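Local coordinates for probable glutathione S-transferase 5 (Caenorhabditis elegans, PDB 1ZL9), which conjugates reduced glutathione to a wide range of exogenous and endogenous hydrophobic electrophiles, as a sigma-class glutathione transferase of the nematode, at residues A94-Y97 against K98-S101; E132-Y135 against G136-V139. All coordinates share one frame; numbering follows the deposited sequence.

Contact 1 (A94-Y97 against K98-S101); sequences ADQY and KDYS. With GSH (glutathione), chain D.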
ATOM      1  N   ALA A  94       0.066  -5.880  -5.755  1.00 13.09           N
ATOM      2  CA  ALA A  94      -0.011  -4.428  -5.962  1.00 12.28           C
ATOM      3  C   ALA A  94       0.921  -3.771  -4.924  1.00 11.97           C
ATOM      4  O   ALA A  94       1.616  -2.794  -5.209  1.00 12.23           O
ATOM      5  CB  ALA A  94      -1.462  -3.931  -5.794  1.00 12.55           C
ATOM      6  N   ASP A  95       0.969  -4.320  -3.730  1.00 12.78           N
ATOM      7  CA  ASP A  95       1.890  -3.824  -2.707  1.00 13.37           C
ATOM      8  C   ASP A  95       3.337  -4.140  -3.027  1.00 13.83           C
ATOM      9  O   ASP A  95       4.228  -3.337  -2.716  1.00 14.23           O
ATOM     10  CB  ASP A  95       1.513  -4.369  -1.336  1.00 14.45           C
ATOM     11  CG  ASP A  95       0.333  -3.588  -0.722  1.00 18.19           C
ATOM     12  OD1 ASP A  95      -0.311  -2.774  -1.455  1.00 18.54           O
ATOM     13  OD2 ASP A  95       0.023  -3.699   0.490  1.00 21.41           O
ATOM     14  N   GLN A  96       3.610  -5.298  -3.634  1.00 13.11           N
ATOM     15  CA  GLN A  96       4.976  -5.558  -4.074  1.00 13.35           C
ATOM     16  C   GLN A  96       5.351  -4.579  -5.204  1.00 12.79           C
ATOM     17  O   GLN A  96       6.472  -4.199  -5.360  1.00 12.24           O
ATOM     18  CB  GLN A  96       5.148  -7.013  -4.554  1.00 13.82           C
ATOM     19  CG  GLN A  96       6.575  -7.424  -4.823  1.00 15.21           C
ATOM     20  CD  GLN A  96       7.470  -7.405  -3.649  1.00 16.81           C
ATOM     21  OE1 GLN A  96       8.697  -7.235  -3.810  1.00 18.87           O
ATOM     22  NE2 GLN A  96       6.937  -7.609  -2.487  1.00 13.51           N
ATOM     23  N   TYR A  97       4.388  -4.244  -6.052  1.00 14.31           N
ATOM     24  CA  TYR A  97       4.556  -3.231  -7.081  1.00 13.40           C
ATOM     25  C   TYR A  97       4.910  -1.837  -6.505  1.00 13.57           C
ATOM     26  O   TYR A  97       5.759  -1.116  -7.026  1.00 14.49           O
ATOM     27  CB  TYR A  97       3.263  -3.173  -7.922  1.00 12.82           C
ATOM     28  CG  TYR A  97       3.282  -2.120  -8.995  1.00 17.70           C
ATOM     29  CD1 TYR A  97       4.324  -2.052  -9.906  1.00 18.50           C
ATOM     30  CD2 TYR A  97       2.205  -1.274  -9.192  1.00 25.62           C
ATOM     31  CE1 TYR A  97       4.367  -1.101 -10.879  1.00 20.16           C
ATOM     32  CE2 TYR A  97       2.220  -0.295 -10.274  1.00 26.88           C
ATOM     33  CZ  TYR A  97       3.334  -0.251 -11.099  1.00 26.60           C
ATOM     34  OH  TYR A  97       3.464   0.657 -12.164  1.00 31.45           O
ATOM     35  N   LYS A  98       4.268  -1.444  -5.427  1.00 14.50           N
ATOM     36  CA  LYS A  98       4.701  -0.261  -4.681  1.00 15.32           C
ATOM     37  C   LYS A  98       6.129  -0.335  -4.210  1.00 14.79           C
ATOM     38  O   LYS A  98       6.815   0.665  -4.268  1.00 15.20           O
ATOM     39  CB  LYS A  98       3.867  -0.050  -3.415  1.00 16.19           C
ATOM     40  CG  LYS A  98       2.860   0.958  -3.427  1.00 25.10           C
ATOM     41  CD  LYS A  98       2.470   1.351  -1.962  1.00 25.32           C
ATOM     42  CE  LYS A  98       1.028   1.883  -1.880  1.00 29.21           C
ATOM     43  NZ  LYS A  98       0.887   3.255  -2.397  1.00 27.52           N
ATOM     44  N   ASP A  99       6.562  -1.480  -3.656  1.00 14.95           N
ATOM     45  CA  ASP A  99       7.961  -1.664  -3.234  1.00 15.26           C
ATOM     46  C   ASP A  99       8.933  -1.520  -4.426  1.00 14.75           C
ATOM     47  O   ASP A  99       9.938  -0.882  -4.321  1.00 13.38           O
ATOM     48  CB  ASP A  99       8.156  -3.024  -2.560  1.00 15.56           C
ATOM     49  CG  ASP A  99       7.447  -3.135  -1.220  1.00 18.65           C
ATOM     50  OD1 ASP A  99       7.022  -2.092  -0.666  1.00 18.12           O
ATOM     51  OD2 ASP A  99       7.335  -4.251  -0.615  1.00 18.67           O
ATOM     52  N   TYR A 100       8.604  -2.114  -5.574  1.00 13.77           N
ATOM     53  CA  TYR A 100       9.396  -1.978  -6.770  1.00 13.18           C
ATOM     54  C   TYR A 100       9.465  -0.513  -7.142  1.00 14.62           C
ATOM     55  O   TYR A 100      10.536   0.013  -7.442  1.00 14.80           O
ATOM     56  CB  TYR A 100       8.755  -2.764  -7.922  1.00 12.30           C
ATOM     57  CG  TYR A 100       9.062  -2.286  -9.321  1.00 14.63           C
ATOM     58  CD1 TYR A 100      10.336  -2.421  -9.850  1.00 11.71           C
ATOM     59  CD2 TYR A 100       8.075  -1.738 -10.137  1.00 14.03           C
ATOM     60  CE1 TYR A 100      10.611  -1.957 -11.181  1.00 12.58           C
ATOM     61  CE2 TYR A 100       8.337  -1.308 -11.430  1.00 15.39           C
ATOM     62  CZ  TYR A 100       9.591  -1.444 -11.958  1.00 12.58           C
ATOM     63  OH  TYR A 100       9.874  -1.044 -13.253  1.00 15.81           O
ATOM     64  N   SER A 101       8.316   0.145  -7.165  1.00 14.97           N
ATOM     65  CA  SER A 101       8.273   1.539  -7.581  1.00 18.12           C
ATOM     66  C   SER A 101       9.120   2.402  -6.645  1.00 17.78           C
ATOM     67  O   SER A 101       9.747   3.379  -7.110  1.00 18.02           O
ATOM     68  CB  SER A 101       6.849   2.089  -7.649  1.00 17.20           C
ATOM     69  OG  SER A 101       6.066   1.208  -8.421  1.00 26.82           O
TER
HETATM   70  N1  GSH D 502       6.118  -4.279   1.704  1.00 19.63           N
HETATM   71  CA1 GSH D 502       6.577  -5.254   2.635  1.00 19.27           C
HETATM   72  C1  GSH D 502       5.538  -5.631   3.616  1.00 17.68           C
HETATM   73  O11 GSH D 502       5.224  -6.871   4.147  1.00 14.10           O
HETATM   74  O12 GSH D 502       4.783  -4.661   4.117  1.00 17.88           O
HETATM   75  CB1 GSH D 502       7.937  -5.133   3.189  1.00 19.54           C
HETATM   76  CG1 GSH D 502       8.409  -6.525   3.637  1.00 19.92           C
HETATM   77  CD1 GSH D 502       9.788  -6.458   4.282  1.00 21.83           C
HETATM   78  OE1 GSH D 502      10.526  -5.353   4.076  1.00 19.90           O
HETATM   79  N2  GSH D 502      10.233  -7.466   5.013  1.00 20.33           N
HETATM   80  CA2 GSH D 502      11.521  -7.457   5.715  1.00 24.72           C
HETATM   81  C2  GSH D 502      12.311  -8.696   5.456  1.00 22.16           C
HETATM   82  O2  GSH D 502      11.671  -9.898   5.468  1.00 20.36           O
HETATM   83  CB2 GSH D 502      11.213  -7.368   7.192  1.00 30.36           C
HETATM   84  SG2 GSH D 502      12.762  -7.319   8.111  1.00 44.45           S
HETATM   85  N3  GSH D 502      13.615  -8.637   5.269  1.00 26.96           N
HETATM   86  CA3 GSH D 502      14.453  -9.808   5.195  1.00 26.46           C
HETATM   87  C3  GSH D 502      14.939 -10.118   3.808  1.00 28.41           C
HETATM   88  O31 GSH D 502      14.562  -9.313   2.727  1.00 26.89           O
HETATM   89  O32 GSH D 502      15.687 -11.168   3.580  1.00 30.64           O
HETATM   90  O   HOH W   1       4.352  -2.186  -0.042  1.00 19.14           O
HETATM   91  O   HOH W   2       5.966   2.566 -11.321  1.00 45.43           O
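Tyr97 and Ser101 meet one turn apart on helix 84-112, the long first helix of the all-helical C-terminal half of the GST fold, and their meeting falls on one carbonyl oxygen. Tyr97 O takes the ordinary helical bond from Ser101 N at 2.9 Å and a second, shorter one from Ser101 OG at 2.7 Å. The two donors come in from opposite faces of the carbonyl plane. Ser101 OG lies anti to its own carbonyl carbon (chi1 -51°), which folds it back over the preceding turn.

Tyr97 repays a walk from CB outward. CB lies against Lys98 N, and CG is a little farther from the same nitrogen. The Tyr97 and Tyr100 side chains cross obliquely; Tyr97 CD1 is 3.8 Å from Tyr100 CD2, and CE1 lies in the plane of the Tyr100 ring, at its edge. Ser101 OG stands over one face of the Tyr97 ring, offset toward the rim and nearest CE1, CD1 and CZ. At the tip, Tyr97 OH is hydrogen-bonded at 3.3 Å to a water that donates a proton to Ser101 OG, so both hydroxyls share one solvent molecule.

A separate polar cluster surrounds Asp99. Gln96 crosses it at about a right angle, amide and carboxylate planes 86° apart, with NE2 3.9 Å from Asp99 OD2. The helix serves two glutathione sites: Lys98 touches one ligand, while Asp99 reaches the one held by Trp39, Lys43, Gln52, Leu53 and Ser66 of the second subunit, whose Lys98 forms a salt bridge with Asp95. A water joins one turn to the next by donating to Asp95 O and to Asp99 OD1, and the other carboxylate oxygen, Asp99 OD2, accepts a 2.6 Å hydrogen bond from glutathione N1.

Contact 2 (E132-Y135 against G136-V139); sequences EKFY and GFLV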
ATOM      1  N   GLU A 132      14.313  -6.355 -12.611  1.00 16.37           N
ATOM      2  CA  GLU A 132      14.528  -7.798 -12.825  1.00 16.15           C
ATOM      3  C   GLU A 132      13.998  -8.619 -11.636  1.00 16.45           C
ATOM      4  O   GLU A 132      13.397  -9.689 -11.810  1.00 17.73           O
ATOM      5  CB  GLU A 132      16.012  -8.056 -13.094  1.00 17.94           C
ATOM      6  CG  GLU A 132      16.339  -7.499 -14.485  1.00 20.10           C
ATOM      7  CD  GLU A 132      17.741  -7.762 -15.018  1.00 27.46           C
ATOM      8  OE1 GLU A 132      18.543  -8.398 -14.313  1.00 27.19           O
ATOM      9  OE2 GLU A 132      18.009  -7.305 -16.169  1.00 25.48           O
ATOM     10  N   LYS A 133      14.129  -8.100 -10.439  1.00 15.56           N
ATOM     11  CA  LYS A 133      13.571  -8.792  -9.284  1.00 16.19           C
ATOM     12  C   LYS A 133      12.037  -8.848  -9.365  1.00 15.77           C
ATOM     13  O   LYS A 133      11.431  -9.894  -9.212  1.00 14.64           O
ATOM     14  CB  LYS A 133      14.024  -8.080  -8.033  1.00 17.99           C
ATOM     15  CG  LYS A 133      13.367  -8.493  -6.743  1.00 22.29           C
ATOM     16  CD  LYS A 133      14.108  -7.883  -5.518  1.00 30.64           C
ATOM     17  CE  LYS A 133      13.195  -7.294  -4.446  1.00 35.88           C
ATOM     18  NZ  LYS A 133      13.746  -5.887  -3.896  1.00 35.88           N
ATOM     19  N   PHE A 134      11.413  -7.702  -9.631  1.00 13.55           N
ATOM     20  CA  PHE A 134       9.993  -7.616  -9.562  1.00 13.88           C
ATOM     21  C   PHE A 134       9.339  -8.333 -10.722  1.00 13.26           C
ATOM     22  O   PHE A 134       8.360  -8.997 -10.529  1.00 13.58           O
ATOM     23  CB  PHE A 134       9.548  -6.115  -9.551  1.00 13.99           C
ATOM     24  CG  PHE A 134       8.048  -5.961  -9.570  1.00 15.18           C
ATOM     25  CD1 PHE A 134       7.403  -5.354 -10.641  1.00 18.99           C
ATOM     26  CD2 PHE A 134       7.278  -6.539  -8.541  1.00 18.67           C
ATOM     27  CE1 PHE A 134       6.014  -5.230 -10.650  1.00 17.76           C
ATOM     28  CE2 PHE A 134       5.867  -6.395  -8.549  1.00 18.23           C
ATOM     29  CZ  PHE A 134       5.263  -5.780  -9.659  1.00 14.43           C
ATOM     30  N   TYR A 135       9.905  -8.202 -11.926  1.00 14.07           N
ATOM     31  CA  TYR A 135       9.353  -8.874 -13.104  1.00 13.91           C
ATOM     32  C   TYR A 135       9.486 -10.415 -12.971  1.00 14.72           C
ATOM     33  O   TYR A 135       8.659 -11.150 -13.450  1.00 14.60           O
ATOM     34  CB  TYR A 135       9.930  -8.282 -14.391  1.00 14.69           C
ATOM     35  CG  TYR A 135       9.063  -7.130 -14.857  1.00 13.86           C
ATOM     36  CD1 TYR A 135       8.933  -5.961 -14.073  1.00 14.63           C
ATOM     37  CD2 TYR A 135       8.320  -7.220 -16.045  1.00 15.36           C
ATOM     38  CE1 TYR A 135       8.040  -4.918 -14.435  1.00 14.74           C
ATOM     39  CE2 TYR A 135       7.424  -6.225 -16.418  1.00 14.97           C
ATOM     40  CZ  TYR A 135       7.283  -5.047 -15.624  1.00 14.65           C
ATOM     41  OH  TYR A 135       6.404  -4.040 -16.030  1.00 14.88           O
ATOM     42  N   GLY A 136      10.450 -10.892 -12.228  1.00 14.73           N
ATOM     43  CA  GLY A 136      10.539 -12.333 -11.967  1.00 15.69           C
ATOM     44  C   GLY A 136       9.369 -12.764 -11.100  1.00 15.55           C
ATOM     45  O   GLY A 136       8.781 -13.818 -11.336  1.00 16.81           O
ATOM     46  N   PHE A 137       8.963 -11.912 -10.159  1.00 14.53           N
ATOM     47  CA  PHE A 137       7.791 -12.239  -9.386  1.00 15.18           C
ATOM     48  C   PHE A 137       6.511 -12.206 -10.277  1.00 14.91           C
ATOM     49  O   PHE A 137       5.608 -13.036 -10.100  1.00 15.22           O
ATOM     50  CB  PHE A 137       7.610 -11.289  -8.237  1.00 13.49           C
ATOM     51  CG  PHE A 137       8.710 -11.309  -7.229  1.00 18.00           C
ATOM     52  CD1 PHE A 137       9.119 -10.139  -6.643  1.00 19.39           C
ATOM     53  CD2 PHE A 137       9.269 -12.498  -6.789  1.00 19.05           C
ATOM     54  CE1 PHE A 137      10.162 -10.165  -5.637  1.00 21.20           C
ATOM     55  CE2 PHE A 137      10.284 -12.501  -5.792  1.00 21.17           C
ATOM     56  CZ  PHE A 137      10.707 -11.333  -5.242  1.00 19.32           C
ATOM     57  N   LEU A 138       6.432 -11.262 -11.213  1.00 13.78           N
ATOM     58  CA  LEU A 138       5.279 -11.174 -12.099  1.00 13.89           C
ATOM     59  C   LEU A 138       5.149 -12.509 -12.888  1.00 15.54           C
ATOM     60  O   LEU A 138       4.061 -13.065 -13.044  1.00 14.79           O
ATOM     61  CB  LEU A 138       5.383 -10.005 -13.045  1.00 13.70           C
ATOM     62  CG  LEU A 138       5.213  -8.641 -12.346  1.00 12.94           C
ATOM     63  CD1 LEU A 138       5.481  -7.569 -13.465  1.00  9.93           C
ATOM     64  CD2 LEU A 138       3.844  -8.463 -11.838  1.00 10.73           C
ATOM     65  N   VAL A 139       6.281 -13.024 -13.347  1.00 16.50           N
ATOM     66  CA  VAL A 139       6.270 -14.284 -14.109  1.00 16.45           C
ATOM     67  C   VAL A 139       5.739 -15.444 -13.260  1.00 17.04           C
ATOM     68  O   VAL A 139       4.949 -16.256 -13.776  1.00 17.38           O
ATOM     69  CB  VAL A 139       7.651 -14.597 -14.679  1.00 16.21           C
ATOM     70  CG1 VAL A 139       7.708 -16.035 -15.324  1.00 19.61           C
ATOM     71  CG2 VAL A 139       8.050 -13.597 -15.685  1.00 16.47           C
TER
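Within helix 119-145, the second long helix of the GST C-terminal domain, Leu138 packs against two aromatic rings of the preceding turn, Tyr135 and Phe134. Its CD1 methyl sits squarely over the middle of the Tyr135 ring, 3.5 Å from the centroid and 2° off the ring normal, a nearly ideal CH-pi contact that leaves all six ring carbons about equally far from the methyl. Tyr135 and Leu138 run side by side in the same direction. Phe134 is met differently: Leu138 CG lies over one face but toward the rim, 4.2 Å from the ring centroid, and the two methyls reach neighbouring ring carbons, CD1 near Phe134 CE1 and CD2 3.7 Å from Phe134 CZ.

On another side of the helix, Phe137 lies alongside the aliphatic part of Lys133, with CE1 3.8 Å from Lys133 CG. Its CG stands anti to its own carbonyl carbon (chi1 -63°), turning the ring back so that Lys133 O sits over one face. The bonds to Lys133 O from Phe137 N and Gly136 N are both weak, whereas Leu138 N makes a regular 3.1 Å bond to Phe134 O.

The polar ends leave the helix for other partners: Lys133 makes a salt bridge to Glu103, and Tyr135 OH is hydrogen-bonded to Ser166. Leu138 also packs on Leu93 of helix 84-112, Ile162 of helix 157-171 and Leu182 of helix 180-191, while Phe137 turns to the dimer interface and meets Phe50 of the second subunit edge-to-face.

Contacts 1 and 2 are each a local turn-to-turn contact, on successive helices that pack together in the C-terminal domain, their centres about 11 Å apart. Both are partly buried, but they face different surroundings. Contact 1 lies nearer the chain's centre and mixes a tyrosine pair with waters, carboxylates and glutathione. Contact 2 lies away from the annotated sites; its buried side is mostly aromatic and aliphatic, and its exposed lysine lies at the edge. They touch directly: the Phe134 ring stacks with Tyr100, and Phe134 CE2 is 3.6 Å from Tyr97 N. Both also reach the second subunit, contact 1 through the Asp95 salt bridge and packing, contact 2 through Phe137; Gln96 and Phe137 both meet its Phe50.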